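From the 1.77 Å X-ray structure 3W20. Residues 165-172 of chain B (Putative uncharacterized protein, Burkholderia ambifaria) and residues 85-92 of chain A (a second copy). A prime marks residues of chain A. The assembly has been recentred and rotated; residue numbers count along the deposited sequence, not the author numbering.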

ATOM      1  N   THR B 165       8.041  16.865   2.426  1.00 23.13           N
ATOM      2  CA  THR B 165       7.151  17.516   1.473  1.00 27.12           C
ATOM      3  C   THR B 165       7.413  17.139   0.043  1.00 25.76           C
ATOM      4  O   THR B 165       6.470  16.997  -0.721  1.00 28.56           O
ATOM      5  CB  THR B 165       7.159  19.062   1.600  1.00 29.45           C
ATOM      6  OG1 THR B 165       8.469  19.544   1.284  1.00 29.23           O
ATOM      7  CG2 THR B 165       6.867  19.472   3.045  1.00 29.93           C
ATOM      8  N   VAL B 166       8.668  16.944  -0.338  1.00 26.80           N
ATOM      9  CA  VAL B 166       8.891  16.568  -1.741  1.00 27.09           C
ATOM     10  C   VAL B 166       8.263  15.173  -2.061  1.00 25.69           C
ATOM     11  O   VAL B 166       7.806  14.936  -3.169  1.00 27.83           O
ATOM     12  CB  VAL B 166      10.385  16.586  -2.110  1.00 27.19           C
ATOM     13  CG1 VAL B 166      11.162  15.554  -1.286  1.00 30.33           C
ATOM     14  CG2 VAL B 166      10.562  16.354  -3.593  1.00 33.77           C
ATOM     15  N   ASN B 167       8.255  14.270  -1.087  1.00 21.86           N
ATOM     16  CA  ASN B 167       7.777  12.908  -1.327  1.00 19.73           C
ATOM     17  C   ASN B 167       6.331  12.698  -0.875  1.00 19.49           C
ATOM     18  O   ASN B 167       5.762  11.636  -1.096  1.00 17.84           O
ATOM     19  CB  ASN B 167       8.694  11.902  -0.638  1.00 21.11           C
ATOM     20  CG  ASN B 167      10.099  11.910  -1.235  1.00 21.12           C
ATOM     21  OD1 ASN B 167      10.251  12.002  -2.447  1.00 21.81           O
ATOM     22  ND2 ASN B 167      11.095  11.905  -0.391  1.00 22.92           N
ATOM     23  N   TRP B 168       5.679  13.726  -0.330  1.00 18.91           N
ATOM     24  CA  TRP B 168       4.295  13.523   0.159  1.00 19.72           C
ATOM     25  C   TRP B 168       3.364  13.713  -1.018  1.00 19.96           C
ATOM     26  O   TRP B 168       3.384  14.754  -1.664  1.00 22.42           O
ATOM     27  CB  TRP B 168       4.031  14.559   1.327  1.00 20.49           C
ATOM     28  CG  TRP B 168       2.659  14.313   1.922  1.00 19.69           C
ATOM     29  CD1 TRP B 168       1.549  15.115   1.774  1.00 20.10           C
ATOM     30  CD2 TRP B 168       2.245  13.147   2.681  1.00 18.54           C
ATOM     31  NE1 TRP B 168       0.442  14.537   2.403  1.00 18.24           N
ATOM     32  CE2 TRP B 168       0.816  13.335   2.990  1.00 19.05           C
ATOM     33  CE3 TRP B 168       2.917  11.987   3.183  1.00 18.87           C
ATOM     34  CZ2 TRP B 168       0.096  12.420   3.757  1.00 17.86           C
ATOM     35  CZ3 TRP B 168       2.178  11.060   3.917  1.00 19.30           C
ATOM     36  CH2 TRP B 168       0.788  11.274   4.215  1.00 18.71           C
ATOM     37  N   PRO B 169       2.491  12.727  -1.327  1.00 19.36           N
ATOM     38  CA  PRO B 169       1.795  12.822  -2.619  1.00 21.43           C
ATOM     39  C   PRO B 169       0.495  13.630  -2.606  1.00 21.30           C
ATOM     40  O   PRO B 169      -0.060  13.846  -3.669  1.00 22.02           O
ATOM     41  CB  PRO B 169       1.476  11.346  -2.967  1.00 20.42           C
ATOM     42  CG  PRO B 169       1.379  10.660  -1.604  1.00 21.84           C
ATOM     43  CD  PRO B 169       2.388  11.368  -0.715  1.00 19.55           C
ATOM     44  N   LEU B 170       0.010  14.012  -1.412  1.00 21.76           N
ATOM     45  CA  LEU B 170      -1.275  14.742  -1.375  1.00 19.01           C
ATOM     46  C   LEU B 170      -0.904  16.202  -1.213  1.00 20.14           C
ATOM     47  O   LEU B 170      -0.522  16.625  -0.128  1.00 19.40           O
ATOM     48  CB  LEU B 170      -2.097  14.276  -0.188  1.00 23.01           C
ATOM     49  CG  LEU B 170      -2.963  13.020  -0.322  1.00 32.00           C
ATOM     50  CD1 LEU B 170      -2.631  12.062  -1.466  1.00 30.38           C
ATOM     51  CD2 LEU B 170      -2.721  12.340   1.002  1.00 31.26           C
ATOM     52  N   LYS B 171      -1.056  16.958  -2.292  1.00 20.16           N
ATOM     53  CA  LYS B 171      -0.620  18.353  -2.278  1.00 21.86           C
ATOM     54  C   LYS B 171      -1.699  19.358  -1.996  1.00 21.43           C
ATOM     55  O   LYS B 171      -1.362  20.528  -1.763  1.00 22.02           O
ATOM     56  CB  LYS B 171      -0.025  18.740  -3.658  1.00 24.78           C
ATOM     57  CG  LYS B 171       0.993  17.817  -4.232  1.00 27.54           C
ATOM     58  CD  LYS B 171       2.247  17.743  -3.377  1.00 28.76           C
ATOM     59  CE  LYS B 171       3.227  16.851  -4.140  1.00 27.22           C
ATOM     60  NZ  LYS B 171       4.481  16.604  -3.374  1.00 27.53           N
ATOM     61  N   ARG B 172      -2.973  18.986  -2.094  1.00 20.11           N
ATOM     62  CA  ARG B 172      -4.041  20.022  -1.928  1.00 19.54           C
ATOM     63  C   ARG B 172      -4.437  20.134  -0.459  1.00 17.11           C
ATOM     64  O   ARG B 172      -4.751  19.111   0.119  1.00 17.82           O
ATOM     65  CB  ARG B 172      -5.269  19.591  -2.752  1.00 20.47           C
ATOM     66  CG  ARG B 172      -6.385  20.644  -2.759  1.00 23.32           C
ATOM     67  CD  ARG B 172      -7.576  20.202  -3.534  1.00 27.98           C
ATOM     68  NE  ARG B 172      -8.715  21.073  -3.199  1.00 32.61           N
ATOM     69  CZ  ARG B 172      -9.970  20.867  -3.624  1.00 37.49           C
ATOM     70  NH1 ARG B 172     -10.269  19.832  -4.428  1.00 35.37           N
ATOM     71  NH2 ARG B 172     -10.925  21.712  -3.274  1.00 36.18           N
TER
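Chain A (85-92) QGDKLVSK

What backbone shapes meet in this contact? No regular helix or strand runs through the chain B stretch; a weak hydrogen bond of 3.4 Å links Trp168 N to Thr165 O, and from Trp168 onward the chain alternates between extended and more compact conformations. Chain A approaches as the first turns of a helix. Gly86′ occupies the N-cap position, with phi/psi of 60/-131, and Asp87′ to Lys92′ are helical, held by bonds such as Val90′ N to Gly86′ O at 3.1 Å and Ser91′ N to Asp87′ O at 3.0 Å. The two backbones come closest at Asn167 and Asp87′, whose CA atoms are 3.9 Å apart. The helix starts against chain B at Asp87′ and runs away from it, so that Lys92′ is out of reach.

How can the main chains come so near without a hydrogen bond between them? No hydrogen bond joins the two stretches; the approach is made through carbon instead. Asn167 O lies 3.3 Å from Asp87′ CA in a CA-H...O contact with an angle of 142° at the hydrogen, and the same carbonyl oxygen, Asn167 O, is 3.4 Å from Val90′ CG2, one helical turn further on. The CA-to-CB bond of Asp87′ points toward chain B, and Asp87′ CB sits 3.6 Å from Val166 O.

Why does Gly86′ suit its place? Its positive phi by itself favours glycine, and one neighbouring atom would crowd a CB there. Asn167, with chi1 in the m well, brings its OD1 to 3.0 Å from Gly86′ CA; an ideal CB on Gly86′ would lie only 3.2 Å from Asn167 OD1, a tight fit.

What does Pro169 rest against? The CA-to-CB bond of Pro169 points toward the helix, and the ring lies against Asp87′ and, about one turn on, Val90′ and Ser91′. Pro169 CD packs 3.8 Å from Val90′ CG1, an apolar contact, while Pro169 CB lies 3.8 Å from Asp87′ O and 4.1 Å from Ser91′ CB. Trp168, by contrast, directs its CB away from chain A, and its bulky indole contributes little to this contact.

How near does Lys171 come to Asp87′? Its CB points sideways, but the end of the side chain comes nearer, with Lys171 NZ 4.0 Å from Asp87′ OD2. Opposite charges are thus close, yet beyond salt-bridge distance. Within its own chain, Lys171 NZ donates a hydrogen bond to Trp168 O at 2.7 Å, and the side chain ends near Asp87′.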

ATOM      1  N   GLN A  85       9.715   7.330  -8.714  1.00 16.66           N
ATOM      2  CA  GLN A  85      10.557   8.023  -7.792  1.00 18.53           C
ATOM      3  C   GLN A  85       9.779   9.051  -6.984  1.00 17.11           C
ATOM      4  O   GLN A  85       8.698   9.589  -7.467  1.00 19.02           O
ATOM      5  CB  GLN A  85      11.694   8.755  -8.524  1.00 21.01           C
ATOM      6  CG  GLN A  85      12.410   7.870  -9.523  1.00 24.19           C
ATOM      7  CD  GLN A  85      13.779   8.448  -9.795  1.00 30.84           C
ATOM      8  OE1 GLN A  85      14.023   8.956 -10.861  1.00 33.33           O
ATOM      9  NE2 GLN A  85      14.660   8.398  -8.802  1.00 33.90           N
ATOM     10  N   GLY A  86      10.275   9.280  -5.787  1.00 17.49           N
ATOM     11  CA  GLY A  86       9.785  10.379  -4.916  1.00 19.03           C
ATOM     12  C   GLY A  86       8.288  10.240  -4.592  1.00 19.35           C
ATOM     13  O   GLY A  86       7.841   9.172  -4.240  1.00 16.66           O
ATOM     14  N   ASP A  87       7.500  11.321  -4.753  1.00 20.25           N
ATOM     15  CA  ASP A  87       6.077  11.232  -4.366  1.00 20.73           C
ATOM     16  C   ASP A  87       5.326  10.251  -5.256  1.00 20.47           C
ATOM     17  O   ASP A  87       4.336   9.650  -4.789  1.00 18.73           O
ATOM     18  CB  ASP A  87       5.355  12.601  -4.379  1.00 21.17           C
ATOM     19  CG  ASP A  87       5.236  13.201  -5.789  1.00 30.59           C
ATOM     20  OD1 ASP A  87       6.218  13.191  -6.555  1.00 30.65           O
ATOM     21  OD2 ASP A  87       4.142  13.686  -6.138  1.00 35.97           O
ATOM     22  N   LYS A  88       5.743  10.102  -6.499  1.00 19.49           N
ATOM     23  CA  LYS A  88       5.104   9.077  -7.360  1.00 19.49           C
ATOM     24  C   LYS A  88       5.387   7.637  -6.870  1.00 18.31           C
ATOM     25  O   LYS A  88       4.549   6.735  -7.106  1.00 18.10           O
ATOM     26  CB  LYS A  88       5.478   9.228  -8.832  1.00 20.90           C
ATOM     27  CG  LYS A  88       4.998  10.571  -9.419  1.00 24.56           C
ATOM     28  CD  LYS A  88       5.846  10.928 -10.636  1.00 35.14           C
ATOM     29  CE  LYS A  88       5.162  11.948 -11.564  1.00 41.17           C
ATOM     30  NZ  LYS A  88       5.737  11.820 -12.950  1.00 45.01           N
ATOM     31  N   LEU A  89       6.549   7.400  -6.233  1.00 16.23           N
ATOM     32  CA  LEU A  89       6.832   6.090  -5.670  1.00 17.68           C
ATOM     33  C   LEU A  89       5.928   5.877  -4.445  1.00 17.22           C
ATOM     34  O   LEU A  89       5.381   4.784  -4.263  1.00 16.23           O
ATOM     35  CB  LEU A  89       8.294   5.985  -5.248  1.00 18.92           C
ATOM     36  CG  LEU A  89       8.652   4.875  -4.356  1.00 17.71           C
ATOM     37  CD1 LEU A  89       8.453   3.579  -5.165  1.00 20.16           C
ATOM     38  CD2 LEU A  89      10.147   4.953  -4.006  1.00 18.44           C
ATOM     39  N   VAL A  90       5.722   6.930  -3.628  1.00 16.00           N
ATOM     40  CA  VAL A  90       4.777   6.753  -2.454  1.00 16.40           C
ATOM     41  C   VAL A  90       3.356   6.403  -2.958  1.00 14.34           C
ATOM     42  O   VAL A  90       2.727   5.440  -2.453  1.00 15.52           O
ATOM     43  CB  VAL A  90       4.751   8.007  -1.591  1.00 15.65           C
ATOM     44  CG1 VAL A  90       3.769   7.841  -0.445  1.00 16.34           C
ATOM     45  CG2 VAL A  90       6.164   8.302  -0.968  1.00 15.86           C
ATOM     46  N   SER A  91       2.897   7.100  -4.003  1.00 16.13           N
ATOM     47  CA  SER A  91       1.524   6.903  -4.477  1.00 17.21           C
ATOM     48  C   SER A  91       1.422   5.556  -5.187  1.00 15.20           C
ATOM     49  O   SER A  91       0.453   4.827  -4.995  1.00 16.14           O
ATOM     50  CB  SER A  91       0.984   8.034  -5.380  1.00 19.88           C
ATOM     51  OG  SER A  91       1.841   8.199  -6.458  1.00 27.10           O
ATOM     52  N   LYS A  92       2.419   5.191  -6.002  1.00 16.92           N
ATOM     53  CA  LYS A  92       2.363   3.832  -6.642  1.00 16.32           C
ATOM     54  C   LYS A  92       2.503   2.721  -5.628  1.00 15.41           C
ATOM     55  O   LYS A  92       1.902   1.656  -5.847  1.00 16.92           O
ATOM     56  CB  LYS A  92       3.404   3.671  -7.749  1.00 21.30           C
ATOM     57  CG  LYS A  92       3.111   2.583  -8.760  1.00 22.39           C
ATOM     58  CD  LYS A  92       1.822   2.912  -9.502  1.00 28.76           C
ATOM     59  CE  LYS A  92       1.673   2.285 -10.885  1.00 42.52           C
ATOM     60  NZ  LYS A  92       2.268   3.117 -11.969  1.00 45.94           N
TER